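PDB 5AH0: lipase from Pelosinus fermentans, which hydrolyses ester bonds, including those of the synthetic polyester poly(butylene adipate-co-terephthalate), and carries a bound zinc ion. Local coordinates for residues A[57-62]-A[144-149]; A[67-72]-A[83-88]; A[262-267]-A[321-326]. All coordinates share one frame; numbering follows the deposited sequence.

Contact 1. Residues A[57-62]-A[144-149]; sequences RACELY and SLFAGG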
ATOM      1  N   ARG A  57      -6.756   3.146  -5.783  1.00 59.46           N
ATOM      2  CA  ARG A  57      -6.499   3.255  -4.356  1.00 58.76           C
ATOM      3  C   ARG A  57      -6.213   4.705  -3.976  1.00 57.19           C
ATOM      4  O   ARG A  57      -6.637   5.176  -2.922  1.00 54.88           O
ATOM      5  CB  ARG A  57      -5.337   2.347  -3.939  1.00 57.39           C
ATOM      6  CG  ARG A  57      -5.709   0.873  -3.839  1.00 55.93           C
ATOM      7  CD  ARG A  57      -4.509  -0.019  -4.109  1.00 57.50           C
ATOM      8  NE  ARG A  57      -3.413   0.221  -3.173  1.00 56.47           N
ATOM      9  CZ  ARG A  57      -3.303  -0.359  -1.981  1.00 51.18           C
ATOM     10  NH1 ARG A  57      -4.222  -1.226  -1.578  1.00 49.29           N
ATOM     11  NH2 ARG A  57      -2.268  -0.078  -1.198  1.00 48.48           N
ATOM     12  N   ALA A  58      -5.484   5.409  -4.834  1.00 55.51           N
ATOM     13  CA  ALA A  58      -5.185   6.806  -4.574  1.00 57.63           C
ATOM     14  C   ALA A  58      -6.471   7.645  -4.508  1.00 60.87           C
ATOM     15  O   ALA A  58      -6.604   8.519  -3.641  1.00 59.63           O
ATOM     16  CB  ALA A  58      -4.229   7.350  -5.630  1.00 57.78           C
ATOM     17  N   CYS A  59      -7.412   7.377  -5.413  1.00 59.61           N
ATOM     18  CA  CYS A  59      -8.697   8.080  -5.395  1.00 66.09           C
ATOM     19  C   CYS A  59      -9.502   7.731  -4.146  1.00 68.05           C
ATOM     20  O   CYS A  59     -10.132   8.599  -3.542  1.00 67.57           O
ATOM     21  CB  CYS A  59      -9.526   7.761  -6.644  1.00 67.05           C
ATOM     22  SG  CYS A  59      -8.798   8.359  -8.170  1.00 70.81           S
ATOM     23  N   GLU A  60      -9.504   6.453  -3.781  1.00 66.10           N
ATOM     24  CA  GLU A  60     -10.172   6.018  -2.560  1.00 65.28           C
ATOM     25  C   GLU A  60      -9.550   6.678  -1.346  1.00 59.87           C
ATOM     26  O   GLU A  60     -10.251   7.042  -0.406  1.00 60.21           O
ATOM     27  CB  GLU A  60     -10.125   4.499  -2.441  1.00 68.41           C
ATOM     28  CG  GLU A  60     -10.902   3.795  -3.540  1.00 77.28           C
ATOM     29  CD  GLU A  60     -10.558   2.323  -3.653  1.00 79.99           C
ATOM     30  OE1 GLU A  60      -9.846   1.819  -2.766  1.00 75.99           O
ATOM     31  OE2 GLU A  60     -10.999   1.674  -4.631  1.00 85.74           O
ATOM     32  N   LEU A  61      -8.232   6.840  -1.382  1.00 60.35           N
ATOM     33  CA  LEU A  61      -7.479   7.421  -0.268  1.00 58.90           C
ATOM     34  C   LEU A  61      -7.858   8.884  -0.067  1.00 61.69           C
ATOM     35  O   LEU A  61      -8.070   9.319   1.068  1.00 63.95           O
ATOM     36  CB  LEU A  61      -5.966   7.273  -0.499  1.00 54.37           C
ATOM     37  CG  LEU A  61      -4.982   7.675   0.609  1.00 51.07           C
ATOM     38  CD1 LEU A  61      -5.381   7.092   1.932  1.00 47.49           C
ATOM     39  CD2 LEU A  61      -3.590   7.186   0.261  1.00 50.01           C
ATOM     40  N   TYR A  62      -7.928   9.637  -1.166  1.00 62.90           N
ATOM     41  CA  TYR A  62      -8.301  11.054  -1.108  1.00 64.53           C
ATOM     42  C   TYR A  62      -9.646  11.218  -0.428  1.00 66.26           C
ATOM     43  O   TYR A  62      -9.789  12.011   0.498  1.00 66.36           O
ATOM     44  CB  TYR A  62      -8.337  11.691  -2.509  1.00 67.83           C
ATOM     45  CG  TYR A  62      -8.818  13.135  -2.508  1.00 70.94           C
ATOM     46  CD1 TYR A  62      -7.932  14.183  -2.294  1.00 71.50           C
ATOM     47  CD2 TYR A  62     -10.155  13.446  -2.724  1.00 73.39           C
ATOM     48  CE1 TYR A  62      -8.365  15.499  -2.282  1.00 73.05           C
ATOM     49  CE2 TYR A  62     -10.601  14.765  -2.716  1.00 77.29           C
ATOM     50  CZ  TYR A  62      -9.701  15.783  -2.494  1.00 75.98           C
ATOM     51  OH  TYR A  62     -10.137  17.086  -2.485  1.00 79.11           O
ATOM     52  N   SER A 144     -12.301  17.217  -7.180  1.00 89.23           N
ATOM     53  CA  SER A 144     -11.329  18.211  -6.737  1.00 91.23           C
ATOM     54  C   SER A 144      -9.880  17.710  -6.760  1.00 88.65           C
ATOM     55  O   SER A 144      -8.945  18.500  -6.912  1.00 88.71           O
ATOM     56  CB  SER A 144     -11.692  18.673  -5.323  1.00 87.63           C
ATOM     57  OG  SER A 144     -10.698  19.521  -4.776  1.00 89.23           O
ATOM     58  N   LEU A 145      -9.699  16.398  -6.632  1.00 85.53           N
ATOM     59  CA  LEU A 145      -8.369  15.809  -6.652  1.00 84.38           C
ATOM     60  C   LEU A 145      -7.578  16.188  -7.906  1.00 88.04           C
ATOM     61  O   LEU A 145      -6.365  16.398  -7.843  1.00 79.33           O
ATOM     62  CB  LEU A 145      -8.456  14.286  -6.538  1.00 83.41           C
ATOM     63  CG  LEU A 145      -7.107  13.561  -6.555  1.00 81.55           C
ATOM     64  CD1 LEU A 145      -6.191  14.073  -5.437  1.00 69.61           C
ATOM     65  CD2 LEU A 145      -7.286  12.048  -6.473  1.00 78.09           C
ATOM     66  N   PHE A 146      -8.270  16.285  -9.039  1.00 92.35           N
ATOM     67  CA  PHE A 146      -7.597  16.481 -10.325  1.00 95.50           C
ATOM     68  C   PHE A 146      -7.308  17.938 -10.684  1.00 96.62           C
ATOM     69  O   PHE A 146      -6.761  18.217 -11.751  1.00 99.51           O
ATOM     70  CB  PHE A 146      -8.420  15.831 -11.440  1.00 98.85           C
ATOM     71  CG  PHE A 146      -8.754  14.392 -11.178  1.00 96.04           C
ATOM     72  CD1 PHE A 146      -7.768  13.421 -11.213  1.00 94.86           C
ATOM     73  CD2 PHE A 146     -10.051  14.008 -10.890  1.00 97.38           C
ATOM     74  CE1 PHE A 146      -8.069  12.086 -10.958  1.00 90.74           C
ATOM     75  CE2 PHE A 146     -10.363  12.681 -10.647  1.00 94.59           C
ATOM     76  CZ  PHE A 146      -9.370  11.717 -10.678  1.00 90.83           C
ATOM     77  N   ALA A 147      -7.661  18.867  -9.804  1.00 97.14           N
ATOM     78  CA  ALA A 147      -7.346  20.277 -10.050  1.00102.21           C
ATOM     79  C   ALA A 147      -5.834  20.496 -10.091  1.00100.68           C
ATOM     80  O   ALA A 147      -5.281  20.925 -11.111  1.00 99.40           O
ATOM     81  CB  ALA A 147      -7.982  21.168  -8.987  1.00101.05           C
ATOM     82  N   GLY A 148      -5.185  20.181  -8.969  1.00 95.80           N
ATOM     83  CA  GLY A 148      -3.758  20.382  -8.786  1.00 91.57           C
ATOM     84  C   GLY A 148      -3.456  21.453  -7.745  1.00 91.62           C
ATOM     85  O   GLY A 148      -4.356  21.973  -7.080  1.00 93.04           O
ATOM     86  N   GLY A 149      -2.179  21.782  -7.595  1.00 91.75           N
ATOM     87  CA  GLY A 149      -1.766  22.852  -6.707  1.00 88.17           C
ATOM     88  C   GLY A 149      -1.903  22.579  -5.223  1.00 91.07           C
ATOM     89  O   GLY A 149      -1.743  23.489  -4.416  1.00 94.60           O
TER

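Contact 2. Residues A[67-72]-A[83-88]; sequences GGTVDY and SRYGRT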
ATOM      1  N   GLY A  67     -12.823  13.240   2.919  1.00 75.33           N
ATOM      2  CA  GLY A  67     -14.259  13.085   3.040  1.00 74.44           C
ATOM      3  C   GLY A  67     -14.885  13.159   1.663  1.00 77.55           C
ATOM      4  O   GLY A  67     -14.357  13.829   0.775  1.00 82.08           O
ATOM      5  N   GLY A  68     -15.999  12.461   1.471  1.00 76.99           N
ATOM      6  CA  GLY A  68     -16.756  12.571   0.231  1.00 79.59           C
ATOM      7  C   GLY A  68     -17.009  11.241  -0.448  1.00 82.26           C
ATOM      8  O   GLY A  68     -16.868  10.182   0.168  1.00 81.80           O
ATOM      9  N   THR A  69     -17.361  11.299  -1.730  1.00 88.33           N
ATOM     10  CA  THR A  69     -17.618  10.103  -2.522  1.00 78.76           C
ATOM     11  C   THR A  69     -16.437   9.874  -3.456  1.00 83.84           C
ATOM     12  O   THR A  69     -15.904  10.821  -4.041  1.00 78.41           O
ATOM     13  CB  THR A  69     -18.927  10.222  -3.332  1.00 83.53           C
ATOM     14  OG1 THR A  69     -20.013  10.496  -2.443  1.00 90.17           O
ATOM     15  CG2 THR A  69     -19.223   8.938  -4.095  1.00 83.68           C
ATOM     16  N   VAL A  70     -16.032   8.613  -3.585  1.00 78.60           N
ATOM     17  CA  VAL A  70     -14.904   8.239  -4.426  1.00 76.08           C
ATOM     18  C   VAL A  70     -15.149   8.537  -5.907  1.00 80.20           C
ATOM     19  O   VAL A  70     -16.162   8.130  -6.480  1.00 81.52           O
ATOM     20  CB  VAL A  70     -14.563   6.745  -4.268  1.00 73.74           C
ATOM     21  CG1 VAL A  70     -13.405   6.376  -5.171  1.00 68.33           C
ATOM     22  CG2 VAL A  70     -14.236   6.427  -2.816  1.00 71.01           C
ATOM     23  N   ASP A  71     -14.224   9.274  -6.510  1.00 79.70           N
ATOM     24  CA  ASP A  71     -14.287   9.572  -7.931  1.00 81.52           C
ATOM     25  C   ASP A  71     -13.054   9.022  -8.640  1.00 77.99           C
ATOM     26  O   ASP A  71     -11.985   9.619  -8.581  1.00 76.73           O
ATOM     27  CB  ASP A  71     -14.395  11.087  -8.153  1.00 85.51           C
ATOM     28  CG  ASP A  71     -14.783  11.453  -9.582  1.00 91.41           C
ATOM     29  OD1 ASP A  71     -13.890  11.482 -10.455  1.00 91.65           O
ATOM     30  OD2 ASP A  71     -15.976  11.753  -9.820  1.00 93.50           O
ATOM     31  N   TYR A  72     -13.196   7.896  -9.327  1.00 77.90           N
ATOM     32  CA  TYR A  72     -12.066   7.334 -10.053  1.00 76.25           C
ATOM     33  C   TYR A  72     -11.730   8.175 -11.284  1.00 84.57           C
ATOM     34  O   TYR A  72     -10.652   8.030 -11.868  1.00 82.26           O
ATOM     35  CB  TYR A  72     -12.354   5.888 -10.449  1.00 81.20           C
ATOM     36  CG  TYR A  72     -12.597   4.997  -9.256  1.00 77.68           C
ATOM     37  CD1 TYR A  72     -11.554   4.654  -8.395  1.00 73.16           C
ATOM     38  CD2 TYR A  72     -13.872   4.523  -8.968  1.00 80.34           C
ATOM     39  CE1 TYR A  72     -11.771   3.853  -7.291  1.00 65.48           C
ATOM     40  CE2 TYR A  72     -14.100   3.718  -7.867  1.00 79.99           C
ATOM     41  CZ  TYR A  72     -13.045   3.386  -7.033  1.00 76.43           C
ATOM     42  OH  TYR A  72     -13.274   2.590  -5.939  1.00 73.61           O
ATOM     43  N   SER A  83     -17.208   1.695 -12.789  1.00 97.06           N
ATOM     44  CA  SER A  83     -18.202   2.632 -12.313  1.00 89.08           C
ATOM     45  C   SER A  83     -17.365   3.845 -11.969  1.00 87.60           C
ATOM     46  O   SER A  83     -16.336   3.703 -11.312  1.00 84.07           O
ATOM     47  CB  SER A  83     -18.957   2.122 -11.085  1.00 87.82           C
ATOM     48  OG  SER A  83     -19.460   0.817 -11.281  1.00 88.24           O
ATOM     49  N   ARG A  84     -17.748   5.023 -12.444  1.00 96.76           N
ATOM     50  CA  ARG A  84     -16.958   6.221 -12.172  1.00 95.02           C
ATOM     51  C   ARG A  84     -16.891   6.525 -10.680  1.00 89.41           C
ATOM     52  O   ARG A  84     -15.843   6.888 -10.151  1.00 84.02           O
ATOM     53  CB  ARG A  84     -17.521   7.436 -12.916  1.00 95.33           C
ATOM     54  CG  ARG A  84     -16.711   8.696 -12.662  1.00 96.10           C
ATOM     55  CD  ARG A  84     -17.442   9.967 -13.028  1.00 99.62           C
ATOM     56  NE  ARG A  84     -16.752  11.130 -12.480  1.00101.46           N
ATOM     57  CZ  ARG A  84     -16.916  12.375 -12.909  1.00107.91           C
ATOM     58  NH1 ARG A  84     -17.739  12.635 -13.916  1.00111.88           N
ATOM     59  NH2 ARG A  84     -16.237  13.361 -12.339  1.00110.65           N
ATOM     60  N   TYR A  85     -18.029   6.376 -10.014  1.00 89.59           N
ATOM     61  CA  TYR A  85     -18.156   6.759  -8.618  1.00 90.51           C
ATOM     62  C   TYR A  85     -18.109   5.542  -7.704  1.00 89.92           C
ATOM     63  O   TYR A  85     -18.717   4.512  -7.999  1.00 90.49           O
ATOM     64  CB  TYR A  85     -19.454   7.538  -8.394  1.00 94.74           C
ATOM     65  CG  TYR A  85     -19.457   8.936  -8.982  1.00 98.65           C
ATOM     66  CD1 TYR A  85     -18.827   9.988  -8.321  1.00 99.28           C
ATOM     67  CD2 TYR A  85     -20.110   9.213 -10.185  1.00100.85           C
ATOM     68  CE1 TYR A  85     -18.835  11.274  -8.844  1.00102.58           C
ATOM     69  CE2 TYR A  85     -20.121  10.496 -10.717  1.00103.41           C
ATOM     70  CZ  TYR A  85     -19.482  11.521 -10.041  1.00104.32           C
ATOM     71  OH  TYR A  85     -19.482  12.798 -10.552  1.00106.40           O
ATOM     72  N   GLY A  86     -17.377   5.668  -6.599  1.00 88.00           N
ATOM     73  CA  GLY A  86     -17.238   4.592  -5.632  1.00 80.67           C
ATOM     74  C   GLY A  86     -18.079   4.789  -4.383  1.00 81.21           C
ATOM     75  O   GLY A  86     -19.233   5.213  -4.451  1.00 87.32           O
ATOM     76  N   ARG A  87     -17.492   4.478  -3.232  1.00 80.41           N
ATOM     77  CA  ARG A  87     -18.196   4.582  -1.958  1.00 78.35           C
ATOM     78  C   ARG A  87     -18.130   5.999  -1.429  1.00 75.73           C
ATOM     79  O   ARG A  87     -17.423   6.847  -1.978  1.00 72.88           O
ATOM     80  CB  ARG A  87     -17.601   3.621  -0.933  1.00 74.28           C
ATOM     81  CG  ARG A  87     -17.614   2.182  -1.365  1.00 76.42           C
ATOM     82  CD  ARG A  87     -17.037   1.269  -0.284  1.00 78.58           C
ATOM     83  NE  ARG A  87     -17.039  -0.117  -0.748  1.00 81.08           N
ATOM     84  CZ  ARG A  87     -16.637  -1.167  -0.040  1.00 76.39           C
ATOM     85  NH1 ARG A  87     -16.169  -1.018   1.199  1.00 72.68           N
ATOM     86  NH2 ARG A  87     -16.704  -2.376  -0.585  1.00 76.16           N
ATOM     87  N   THR A  88     -18.866   6.253  -0.354  1.00 73.43           N
ATOM     88  CA  THR A  88     -18.833   7.564   0.271  1.00 77.93           C
ATOM     89  C   THR A  88     -18.321   7.455   1.716  1.00 76.82           C
ATOM     90  O   THR A  88     -18.717   6.560   2.465  1.00 78.75           O
ATOM     91  CB  THR A  88     -20.231   8.238   0.250  1.00 91.40           C
ATOM     92  OG1 THR A  88     -20.979   7.834   1.404  1.00 89.49           O
ATOM     93  CG2 THR A  88     -21.006   7.865  -1.017  1.00 82.04           C
TER

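Contact 3. Residues A[262-267]-A[321-326]; sequences YSTCAT and ISQNGP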
ATOM      1  N   TYR A 262      12.021   2.382   4.121  1.00 45.16           N
ATOM      2  CA  TYR A 262      12.614   1.304   4.882  1.00 42.44           C
ATOM      3  C   TYR A 262      12.626   0.039   4.046  1.00 46.49           C
ATOM      4  O   TYR A 262      11.648  -0.258   3.368  1.00 48.20           O
ATOM      5  CB  TYR A 262      11.841   1.081   6.181  1.00 43.21           C
ATOM      6  CG  TYR A 262      12.047   2.173   7.201  1.00 43.73           C
ATOM      7  CD1 TYR A 262      11.244   3.302   7.211  1.00 43.08           C
ATOM      8  CD2 TYR A 262      13.055   2.074   8.154  1.00 45.37           C
ATOM      9  CE1 TYR A 262      11.434   4.309   8.139  1.00 47.81           C
ATOM     10  CE2 TYR A 262      13.256   3.076   9.087  1.00 49.76           C
ATOM     11  CZ  TYR A 262      12.445   4.189   9.078  1.00 51.33           C
ATOM     12  OH  TYR A 262      12.645   5.181  10.009  1.00 54.95           O
ATOM     13  N   SER A 263      13.735  -0.699   4.079  1.00 47.45           N
ATOM     14  CA  SER A 263      13.848  -1.932   3.305  1.00 42.50           C
ATOM     15  C   SER A 263      13.881  -3.157   4.198  1.00 45.04           C
ATOM     16  O   SER A 263      14.492  -3.142   5.271  1.00 50.93           O
ATOM     17  CB  SER A 263      15.094  -1.900   2.428  1.00 42.86           C
ATOM     18  OG  SER A 263      14.880  -1.065   1.304  1.00 48.96           O
ATOM     19  N   THR A 264      13.215  -4.216   3.752  1.00 42.43           N
ATOM     20  CA  THR A 264      13.127  -5.464   4.509  1.00 41.68           C
ATOM     21  C   THR A 264      13.769  -6.617   3.774  1.00 43.94           C
ATOM     22  O   THR A 264      13.825  -6.641   2.550  1.00 45.03           O
ATOM     23  CB  THR A 264      11.680  -5.853   4.791  1.00 43.01           C
ATOM     24  OG1 THR A 264      10.961  -5.865   3.546  1.00 47.37           O
ATOM     25  CG2 THR A 264      11.039  -4.851   5.750  1.00 41.80           C
ATOM     26  N   CYS A 265      14.233  -7.592   4.536  1.00 43.99           N
ATOM     27  CA  CYS A 265      14.870  -8.763   3.969  1.00 45.45           C
ATOM     28  C   CYS A 265      14.760  -9.875   4.982  1.00 45.56           C
ATOM     29  O   CYS A 265      14.921  -9.627   6.174  1.00 47.18           O
ATOM     30  CB  CYS A 265      16.340  -8.498   3.621  1.00 46.84           C
ATOM     31  SG  CYS A 265      17.074  -9.842   2.632  1.00 54.28           S
ATOM     32  N   ALA A 266      14.462 -11.085   4.526  1.00 40.76           N
ATOM     33  CA  ALA A 266      14.323 -12.199   5.451  1.00 40.10           C
ATOM     34  C   ALA A 266      14.393 -13.531   4.730  1.00 42.18           C
ATOM     35  O   ALA A 266      14.003 -13.636   3.577  1.00 46.28           O
ATOM     36  CB  ALA A 266      13.006 -12.085   6.226  1.00 37.17           C
ATOM     37  N   THR A 267      14.874 -14.558   5.416  1.00 40.94           N
ATOM     38  CA  THR A 267      14.653 -15.898   4.928  1.00 43.16           C
ATOM     39  C   THR A 267      13.636 -16.499   5.886  1.00 42.76           C
ATOM     40  O   THR A 267      13.876 -16.620   7.091  1.00 40.67           O
ATOM     41  CB  THR A 267      15.941 -16.773   4.849  1.00 50.17           C
ATOM     42  OG1 THR A 267      16.411 -17.038   6.163  1.00 60.27           O
ATOM     43  CG2 THR A 267      17.044 -16.083   4.061  1.00 50.19           C
ATOM     44  N   ILE A 321      15.557  -5.345  -3.265  1.00 50.86           N
ATOM     45  CA  ILE A 321      16.173  -4.336  -4.133  1.00 53.78           C
ATOM     46  C   ILE A 321      15.152  -3.304  -4.607  1.00 57.57           C
ATOM     47  O   ILE A 321      15.517  -2.224  -5.061  1.00 62.76           O
ATOM     48  CB  ILE A 321      16.867  -4.990  -5.364  1.00 43.58           C
ATOM     49  CG1 ILE A 321      17.773  -3.990  -6.086  1.00 53.85           C
ATOM     50  CG2 ILE A 321      15.854  -5.576  -6.316  1.00 38.86           C
ATOM     51  CD1 ILE A 321      18.444  -4.576  -7.324  1.00 57.50           C
ATOM     52  N   SER A 322      13.871  -3.633  -4.510  1.00 53.64           N
ATOM     53  CA  SER A 322      12.839  -2.777  -5.074  1.00 55.01           C
ATOM     54  C   SER A 322      12.334  -1.699  -4.094  1.00 56.98           C
ATOM     55  O   SER A 322      11.525  -0.839  -4.477  1.00 56.69           O
ATOM     56  CB  SER A 322      11.670  -3.639  -5.560  1.00 52.83           C
ATOM     57  OG  SER A 322      10.595  -2.850  -6.046  1.00 51.89           O
ATOM     58  N   GLN A 323      12.823  -1.731  -2.850  1.00 52.36           N
ATOM     59  CA  GLN A 323      12.167  -1.019  -1.741  1.00 46.47           C
ATOM     60  C   GLN A 323      12.826   0.291  -1.285  1.00 47.55           C
ATOM     61  O   GLN A 323      12.222   1.043  -0.529  1.00 49.17           O
ATOM     62  CB  GLN A 323      12.072  -1.925  -0.515  1.00 45.06           C
ATOM     63  CG  GLN A 323      11.399  -3.285  -0.713  1.00 43.75           C
ATOM     64  CD  GLN A 323      11.416  -4.080   0.579  1.00 47.74           C
ATOM     65  OE1 GLN A 323      11.674  -3.524   1.638  1.00 54.45           O
ATOM     66  NE2 GLN A 323      11.211  -5.388   0.492  1.00 48.09           N
ATOM     67  N   ASN A 324      14.053   0.575  -1.707  1.00 47.78           N
ATOM     68  CA  ASN A 324      14.697   1.800  -1.231  1.00 49.67           C
ATOM     69  C   ASN A 324      14.149   3.026  -1.944  1.00 56.54           C
ATOM     70  O   ASN A 324      14.369   4.154  -1.513  1.00 58.92           O
ATOM     71  CB  ASN A 324      16.215   1.744  -1.396  1.00 49.32           C
ATOM     72  CG  ASN A 324      16.648   1.501  -2.826  1.00 54.14           C
ATOM     73  OD1 ASN A 324      15.828   1.405  -3.741  1.00 59.80           O
ATOM     74  ND2 ASN A 324      17.952   1.446  -3.033  1.00 55.01           N
ATOM     75  N   GLY A 325      13.457   2.802  -3.056  1.00 57.92           N
ATOM     76  CA  GLY A 325      12.886   3.891  -3.823  1.00 57.61           C
ATOM     77  C   GLY A 325      12.724   3.483  -5.270  1.00 58.03           C
ATOM     78  O   GLY A 325      13.316   2.493  -5.701  1.00 53.67           O
ATOM     79  N   PRO A 326      11.911   4.237  -6.026  1.00 59.86           N
ATOM     80  CA  PRO A 326      11.699   3.937  -7.441  1.00 61.14           C
ATOM     81  C   PRO A 326      12.943   4.260  -8.243  1.00 64.64           C
ATOM     82  O   PRO A 326      13.401   5.401  -8.205  1.00 69.08           O
ATOM     83  CB  PRO A 326      10.537   4.851  -7.827  1.00 62.76           C
ATOM     84  CG  PRO A 326      10.596   5.974  -6.855  1.00 61.60           C
ATOM     85  CD  PRO A 326      11.143   5.413  -5.580  1.00 58.27           C
TER

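Contact 1. Residues A[57-62]-A[144-149]
Y62 and L145 make the principal apolar contact, and they do so flat against the phenol. With CG anti to its backbone N (chi1 176°), Y62 carries its ring out from the helix toward the 3-10 turn at 144-146, where L145 lies over one face. The CB of L145 sits 4.1 Å from the centroid of the Y62 ring and only 6° off its normal, a CH-pi contact over the ring centre. The two side chains run past each other in opposite directions, so the branch of the leucine reaches back along the tyrosine: L145 CD1 comes within 3.6 Å of Y62 CD1, and L145 CD2 lies 4.1 Å from Y62 CB.

The polar contribution is slight. At the far end of the phenol, S144 OG, on an exposed residue, gives a weak hydrogen bond of 3.4 Å to Y62 OH.

Sulfur packing completes the contact one helical turn earlier. C59 SG stands 4.2 Å from F146 CZ and 4.3 Å from L145 CD2; the sulfur touches both side chains, meeting the phenylalanine ring obliquely in a sulfur-aromatic contact. L145 also meets L127 of helix 116-129.

Helix 54-66, which carries the zinc ligand D56, is thereby packed against the loop that leads into strand 153-159 of the central sheet, an arrangement consistent with the alpha/beta-hydrolase fold bearing a zinc-binding insertion, as in the thermoalkalophilic bacterial lipases.

Contact 2. Residues A[67-72]-A[83-88]
D71 and R84 meet through two stretched side chains: CG of D71 is anti to its backbone N (chi1 -167°), and R84 is likewise anti and extended as far as NE, which brings the guanidinium edge up to the carboxylate. The planes stand 83° apart, so the salt bridge is not a flat two-oxygen pairing. D71 OD2 takes R84 NE at 2.8 Å on its syn side and, weakly, R84 NH2 at 3.0 Å. Y85 flanks the pair, its CE1 3.1 Å from D71 OD2 and its hydroxyl above the guanidinium centre. Farther along the same face of the sheet, T69 and T88 lie side by side.

The backbones are joined by V70 N to R87 O (2.8 Å), G86 N to V70 O (2.7 Å) and Y72 N to R84 O (2.9 Å). V70 uses both its polar backbone atoms opposite two residues, G86 and R87, which marks a beta bulge. G86 suits this place, since a CB there would collide with V70 CB and press on the Y72 hydroxyl, which bonds to E60 of helix 54-66. R87, whose side chain leaves the partner strand, forms salt bridges through NH2 to D199 and D203.

The result is a bulged, two-stranded antiparallel sheet whose connection, containing helix 74-80, supplies the zinc ligands H76 and H82; the Y72 ring meets that of H82, placing the sheet directly beside the metal site.

Contact 3. Residues A[262-267]-A[321-326]
T264 is gripped by the amide of Q323, and this is the tight part of the contact. The glutamine runs extended beyond CG (chi2 178°) and crosses the threonine side chain at about a right angle. Its OE1 accepts the backbone N-H of T264 at 2.7 Å, while Q323 NE2 gives a bond of 3.1 Å to T264 OG1, lying close to the amide plane. Held at both ends of the amide, the group has its flip state fixed; T264 OG1 is also bonded to D315. Q323 OE1 packs closely on the main chain as well, 3.2 Å from S263 CA. An alanine at Q323 would probably leave the buried N-H of T264 without its acceptor and open a gap beside the strand.

The other end is looser. S263 OG stands 3.5 Å from Q323 CB. N324 approaches with its backbone N, 3.5 Å from S263 OG, and of its side chain the CB comes nearest; its amide leads away, OD1 bonding to K327, and the residue is partly exposed.

Strand 258-265 is paired here through Y262 with T158 and A160 and through S263 and C265 with L352, so the loop before strand 334-336 meets the C-terminal end of an interior strand of the central parallel sheet.

Contacts 1 and 2 are neighbours, with centres about 11 Å apart, whereas contact 3 lies on the opposite side of the chain's centre, its own centre about 27 Å from that of the first and 33 Å from that of the second. Along the chain, contact 2 is nested within the loop that contact 1 closes, and contact 3 follows both. Helix 54-66 leads into strand 68-71, and the two contacts touch: C59 SG is 3.5 Å from D71 O. Together they lie beside the zinc site, whose ligands D56, H76 and H82 come from the same part of the chain and D233 from farther on, while contact 3 joins a loop to a strand of the central parallel sheet.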